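Local coordinates for putative type VI secretion protein (Escherichia coli, PDB 6SKI) that is a phospholipase effector of the type VI secretion system, loaded on the VgrG spike and probably hydrolysing membrane phospholipids of target cells, at residues Leu243-Val247 with Gln281-Glu287; Ile41-Gly45 with Asn101-Leu105. All coordinates share one frame. Residues are numbered along the deposited sequence.

Contact 1 (Leu243-Val247 with Gln281-Glu287); sequences LFDTV and QITAMNE
This is a buried parallel strand pairing that opens into a loop. It lies where strand 237-243 ends beside strand 278-284 in the central sheet. Leu243 and Gln281 form the bridge, with CA atoms 4.6 Å apart and both side chains on the same face. Leu243 CB lies 3.6 Å from Gln281 CG. Ile282 N donates a hydrogen bond to Leu243 O at 3.1 Å, and Gln281 CA makes a CA-H...O contact with the same Leu243 O at 3.2 Å. Phe244 then breaks the ladder. Its phi/psi of -103/-45 leaves the strand region and brings Phe244 O to 2.5 Å from Ile282 O, two acceptors that cannot bond. The CA atoms diverge to 5.0 Å for Phe244-Ile282 and 5.4 Å for Asp245-Thr283. Phe244 CB points away from 281-287, but the ring comes back, with CE1 3.8 Å from Ile282 CD1. A strand end that gives way to a loop carrying an acid is characteristic of the alpha/beta-hydrolase fold, to whose clan this family belongs. Asp245 is probably the acid of a Ser197-His310-Asp245 triad: its OD2 is hydrogen-bonded to His310 ND1 and forms a salt bridge with Arg534. Its chi1 is t (-152°), and the carboxylate reaches 281-287: OD1 takes a weak hydrogen bond from Ala284 N at 3.5 Å, and OD2 lies 3.6 Å from Ala284 CB. Farther along, Glu287 CG is 4.5 Å from Asp245 OD2, while Glu287 OE1 is hydrogen-bonded to Ser489 OG.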
loop_
_atom_site.group_PDB
_atom_site.type_symbol
_atom_site.label_atom_id
_atom_site.label_comp_id
_atom_site.label_asym_id
_atom_site.label_seq_id
_atom_site.Cartn_x
_atom_site.Cartn_y
_atom_site.Cartn_z
ATOM N N LEU A 243 1.833 -2.151 9.229
ATOM C CA LEU A 243 2.447 -2.365 7.930
ATOM C C LEU A 243 2.261 -3.816 7.521
ATOM O O LEU A 243 2.387 -4.720 8.349
ATOM C CB LEU A 243 3.932 -2.019 7.970
ATOM C CG LEU A 243 4.284 -0.709 8.669
ATOM C CD1 LEU A 243 5.761 -0.674 8.995
ATOM C CD2 LEU A 243 3.884 0.484 7.825
ATOM N N PHE A 244 1.955 -4.042 6.247
ATOM C CA PHE A 244 1.662 -5.396 5.795
ATOM C C PHE A 244 2.797 -6.052 5.021
ATOM O O PHE A 244 3.053 -7.238 5.230
ATOM C CB PHE A 244 0.385 -5.417 4.957
ATOM C CG PHE A 244 -0.855 -5.639 5.768
ATOM C CD1 PHE A 244 -1.098 -6.871 6.346
ATOM C CD2 PHE A 244 -1.773 -4.629 5.958
ATOM C CE1 PHE A 244 -2.227 -7.089 7.092
ATOM C CE2 PHE A 244 -2.906 -4.844 6.705
ATOM C CZ PHE A 244 -3.133 -6.078 7.272
ATOM N N ASP A 245 3.442 -5.361 4.086
ATOM C CA ASP A 245 4.706 -5.865 3.557
ATOM C C ASP A 245 5.477 -4.742 2.885
ATOM O O ASP A 245 5.305 -4.527 1.686
ATOM C CB ASP A 245 4.447 -6.993 2.553
ATOM C CG ASP A 245 5.591 -7.979 2.464
ATOM O OD1 ASP A 245 6.350 -8.105 3.441
ATOM O OD2 ASP A 245 5.730 -8.628 1.409
ATOM N N THR A 246 6.389 -4.084 3.593
ATOM C CA THR A 246 6.960 -2.844 3.074
ATOM C C THR A 246 7.857 -3.136 1.879
ATOM O O THR A 246 8.903 -3.777 2.014
ATOM C CB THR A 246 7.731 -2.106 4.160
ATOM O OG1 THR A 246 6.927 -2.027 5.342
ATOM C CG2 THR A 246 8.064 -0.704 3.694
ATOM N N VAL A 247 7.440 -2.672 0.708
ATOM C CA VAL A 247 8.243 -2.712 -0.504
ATOM C C VAL A 247 8.306 -1.276 -0.998
ATOM O O VAL A 247 7.338 -0.766 -1.571
ATOM C CB VAL A 247 7.661 -3.647 -1.567
ATOM C CG1 VAL A 247 8.470 -3.565 -2.847
ATOM C CG2 VAL A 247 7.605 -5.071 -1.052
ATOM N N GLN A 281 4.452 -4.969 12.040
ATOM C CA GLN A 281 4.532 -5.382 10.650
ATOM C C GLN A 281 4.334 -6.882 10.532
ATOM O O GLN A 281 4.876 -7.655 11.325
ATOM C CB GLN A 281 5.865 -5.016 10.008
ATOM C CG GLN A 281 5.809 -5.091 8.500
ATOM C CD GLN A 281 7.068 -4.615 7.830
ATOM O OE1 GLN A 281 8.167 -4.819 8.331
ATOM N NE2 GLN A 281 6.916 -3.989 6.677
ATOM N N ILE A 282 3.558 -7.282 9.536
ATOM C CA ILE A 282 3.515 -8.662 9.080
ATOM C C ILE A 282 4.407 -8.757 7.854
ATOM O O ILE A 282 4.577 -7.773 7.129
ATOM C CB ILE A 282 2.080 -9.119 8.778
ATOM C CG1 ILE A 282 1.143 -8.668 9.894
ATOM C CG2 ILE A 282 2.025 -10.626 8.672
ATOM C CD1 ILE A 282 -0.297 -9.028 9.667
ATOM N N THR A 283 5.042 -9.905 7.666
ATOM C CA THR A 283 6.000 -10.094 6.589
ATOM C C THR A 283 5.668 -11.381 5.852
ATOM O O THR A 283 5.279 -12.374 6.471
ATOM C CB THR A 283 7.433 -10.123 7.151
ATOM O OG1 THR A 283 7.892 -8.782 7.352
ATOM C CG2 THR A 283 8.389 -10.853 6.221
ATOM N N ALA A 284 5.805 -11.354 4.530
ATOM C CA ALA A 284 5.541 -12.530 3.713
ATOM C C ALA A 284 6.749 -13.454 3.740
ATOM O O ALA A 284 7.837 -13.076 3.295
ATOM C CB ALA A 284 5.219 -12.115 2.282
ATOM N N MET A 285 6.559 -14.668 4.245
ATOM C CA MET A 285 7.645 -15.631 4.314
ATOM C C MET A 285 7.904 -16.319 2.987
ATOM O O MET A 285 8.986 -16.883 2.801
ATOM C CB MET A 285 7.354 -16.693 5.378
ATOM C CG MET A 285 7.792 -16.307 6.769
ATOM S SD MET A 285 7.635 -17.629 7.982
ATOM C CE MET A 285 6.816 -18.896 7.026
ATOM N N ASN A 286 6.952 -16.275 2.061
ATOM C CA ASN A 286 7.069 -16.944 0.776
ATOM C C ASN A 286 6.904 -15.950 -0.357
ATOM O O ASN A 286 6.292 -16.241 -1.386
ATOM C CB ASN A 286 6.059 -18.079 0.654
ATOM C CG ASN A 286 6.130 -19.040 1.813
ATOM O OD1 ASN A 286 7.178 -19.616 2.088
ATOM N ND2 ASN A 286 5.014 -19.228 2.496
ATOM N N GLU A 287 7.455 -14.756 -0.182
ATOM C CA GLU A 287 7.566 -13.775 -1.249
ATOM C C GLU A 287 9.018 -13.751 -1.695
ATOM O O GLU A 287 9.917 -13.535 -0.876
ATOM C CB GLU A 287 7.112 -12.393 -0.788
ATOM C CG GLU A 287 7.362 -11.292 -1.799
ATOM C CD GLU A 287 6.611 -11.502 -3.094
ATOM O OE1 GLU A 287 5.555 -12.164 -3.078
ATOM O OE2 GLU A 287 7.074 -11.003 -4.137
#

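Contact 2 (Ile41-Gly45 with Asn101-Leu105); sequences IFFDG and NIHWL
Ile102, Phe42 and Asp44 carry most of this helix-on-sheet packing. Segment 41-45 is the extended end of strand 22-43 and the first two residues of the following loop. Segment 101-105 is the first turn of helix 101-108, closed by the hydrogen bond from Leu105 N to Asn101 O at 2.9 Å. The short axes run nearly antiparallel, at 160° (signed crossing -160°), and approach to 8.5 Å. No hydrogen bond joins the segments. Ile102 loses the most surface. Its CB points toward the strand, and chi1 and chi2 are both m. Its CG2 lies 3.7 Å from Phe42 CB, and its CG1 3.7 Å from Phe43 O. The nearest CA pair is Asp44-Ile102, at 5.7 Å. Phe42 also points toward the helix, with chi1 m. Its ring lies beside Leu105, one turn on from Ile102, with CE2 3.5 Å from Leu105 CB. Asp44 sets off sideways, but with chi1 t its carboxylate bends to the helix start. Asp44 OD1 is 3.7 Å from Ile102 CB and hydrogen-bonded to Ser100 OG; it also takes a weak hydrogen bond from Gly45 N at 2.7 Å. In the chain helix 101-108 lies between parallel neighbours 22-43 and 121-128, a beta-alpha-beta crossover consistent with an alpha/beta-hydrolase sheet. Strand 22-43 also pairs with 184-195, whose Phe194 touches Phe42, Ile102 and Leu105. Helix 416-431 packs on Asn101, Trp104 and Leu105.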
loop_
_atom_site.group_PDB
_atom_site.type_symbol
_atom_site.label_atom_id
_atom_site.label_comp_id
_atom_site.label_asym_id
_atom_site.label_seq_id
_atom_site.Cartn_x
_atom_site.Cartn_y
_atom_site.Cartn_z
ATOM N N ILE A 41 -5.328 6.525 8.961
ATOM C CA ILE A 41 -4.746 6.748 7.646
ATOM C C ILE A 41 -4.496 5.385 7.029
ATOM O O ILE A 41 -3.782 4.557 7.603
ATOM C CB ILE A 41 -3.453 7.570 7.726
ATOM C CG1 ILE A 41 -3.584 8.653 8.791
ATOM C CG2 ILE A 41 -3.167 8.218 6.397
ATOM C CD1 ILE A 41 -4.426 9.818 8.358
ATOM N N PHE A 42 -5.091 5.148 5.865
ATOM C CA PHE A 42 -5.070 3.838 5.229
ATOM C C PHE A 42 -4.459 3.998 3.847
ATOM O O PHE A 42 -5.128 4.458 2.917
ATOM C CB PHE A 42 -6.477 3.252 5.152
ATOM C CG PHE A 42 -7.031 2.848 6.482
ATOM C CD1 PHE A 42 -7.881 3.687 7.171
ATOM C CD2 PHE A 42 -6.714 1.626 7.039
ATOM C CE1 PHE A 42 -8.387 3.323 8.391
ATOM C CE2 PHE A 42 -7.225 1.259 8.259
ATOM C CZ PHE A 42 -8.059 2.108 8.933
ATOM N N PHE A 43 -3.198 3.609 3.718
ATOM C CA PHE A 43 -2.454 3.704 2.470
ATOM C C PHE A 43 -2.530 2.343 1.798
ATOM O O PHE A 43 -1.925 1.379 2.271
ATOM C CB PHE A 43 -0.998 4.077 2.719
ATOM C CG PHE A 43 -0.775 5.489 3.141
ATOM C CD1 PHE A 43 -0.674 6.498 2.208
ATOM C CD2 PHE A 43 -0.593 5.796 4.470
ATOM C CE1 PHE A 43 -0.437 7.788 2.598
ATOM C CE2 PHE A 43 -0.354 7.082 4.863
ATOM C CZ PHE A 43 -0.277 8.080 3.928
ATOM N N ASP A 44 -3.248 2.258 0.694
ATOM C CA ASP A 44 -3.402 0.966 0.056
ATOM C C ASP A 44 -2.270 0.719 -0.933
ATOM O O ASP A 44 -1.530 1.625 -1.317
ATOM C CB ASP A 44 -4.753 0.884 -0.649
ATOM C CG ASP A 44 -5.272 -0.528 -0.746
ATOM O OD1 ASP A 44 -4.493 -1.470 -0.497
ATOM O OD2 ASP A 44 -6.462 -0.701 -1.070
ATOM N N GLY A 45 -2.132 -0.533 -1.334
ATOM C CA GLY A 45 -1.367 -0.888 -2.505
ATOM C C GLY A 45 -2.269 -0.918 -3.716
ATOM O O GLY A 45 -3.187 -0.102 -3.849
ATOM N N ASN A 101 -6.107 -5.975 2.350
ATOM C CA ASN A 101 -6.413 -5.941 3.768
ATOM C C ASN A 101 -6.516 -4.521 4.293
ATOM O O ASN A 101 -7.105 -4.308 5.356
ATOM C CB ASN A 101 -5.346 -6.703 4.556
ATOM C CG ASN A 101 -5.623 -8.183 4.622
ATOM O OD1 ASN A 101 -6.721 -8.633 4.311
ATOM N ND2 ASN A 101 -4.622 -8.953 5.020
ATOM N N ILE A 102 -5.979 -3.547 3.559
ATOM C CA ILE A 102 -6.174 -2.149 3.918
ATOM C C ILE A 102 -7.613 -1.737 3.652
ATOM O O ILE A 102 -8.204 -0.968 4.416
ATOM C CB ILE A 102 -5.170 -1.264 3.159
ATOM C CG1 ILE A 102 -3.744 -1.636 3.554
ATOM C CG2 ILE A 102 -5.430 0.201 3.434
ATOM C CD1 ILE A 102 -3.475 -1.485 5.023
ATOM N N HIS A 103 -8.208 -2.263 2.581
ATOM C CA HIS A 103 -9.628 -2.045 2.332
ATOM C C HIS A 103 -10.475 -2.554 3.491
ATOM O O HIS A 103 -11.383 -1.865 3.965
ATOM C CB HIS A 103 -10.034 -2.737 1.032
ATOM C CG HIS A 103 -11.488 -2.605 0.708
ATOM N ND1 HIS A 103 -12.415 -3.561 1.059
ATOM C CD2 HIS A 103 -12.172 -1.640 0.052
ATOM C CE1 HIS A 103 -13.611 -3.183 0.645
ATOM N NE2 HIS A 103 -13.490 -2.023 0.028
ATOM N N TRP A 104 -10.181 -3.762 3.967
ATOM C CA TRP A 104 -10.978 -4.354 5.033
ATOM C C TRP A 104 -10.727 -3.658 6.362
ATOM O O TRP A 104 -11.646 -3.512 7.172
ATOM C CB TRP A 104 -10.675 -5.844 5.135
ATOM C CG TRP A 104 -11.076 -6.598 3.919
ATOM C CD1 TRP A 104 -10.271 -7.346 3.122
ATOM C CD2 TRP A 104 -12.387 -6.676 3.352
ATOM N NE1 TRP A 104 -10.993 -7.885 2.090
ATOM C CE2 TRP A 104 -12.298 -7.488 2.210
ATOM C CE3 TRP A 104 -13.627 -6.138 3.702
ATOM C CZ2 TRP A 104 -13.400 -7.777 1.415
ATOM C CZ3 TRP A 104 -14.717 -6.424 2.913
ATOM C CH2 TRP A 104 -14.598 -7.236 1.782
ATOM N N LEU A 105 -9.489 -3.232 6.608
ATOM C CA LEU A 105 -9.208 -2.457 7.810
ATOM C C LEU A 105 -9.936 -1.122 7.778
ATOM O O LEU A 105 -10.423 -0.651 8.811
ATOM C CB LEU A 105 -7.705 -2.243 7.952
ATOM C CG LEU A 105 -6.887 -3.401 8.511
ATOM C CD1 LEU A 105 -5.415 -3.096 8.370
ATOM C CD2 LEU A 105 -7.236 -3.687 9.951
#

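Both contacts reach the same central sheet, and their centres are about 14 Å apart. Both segments of contact 2 precede those of contact 1 in the chain. Phe244 joins them. Its CE2 lies 3.5 Å from Leu105 CD1, its CZ 3.6 Å from Asn101 CB and its CD2 3.7 Å from Ile102 CD1. Helix 101-108 thus packs on both strand 22-43 and the loop after strand 237-243. Strand 184-195 runs between these strands and leads to Ser197, the probable nucleophile; the loop on which Phe244 meets the helix carries the probable acid one residue on. Asp44 of contact 2 is also at a strand end, with its CA 11.2 Å from Asp245 CA.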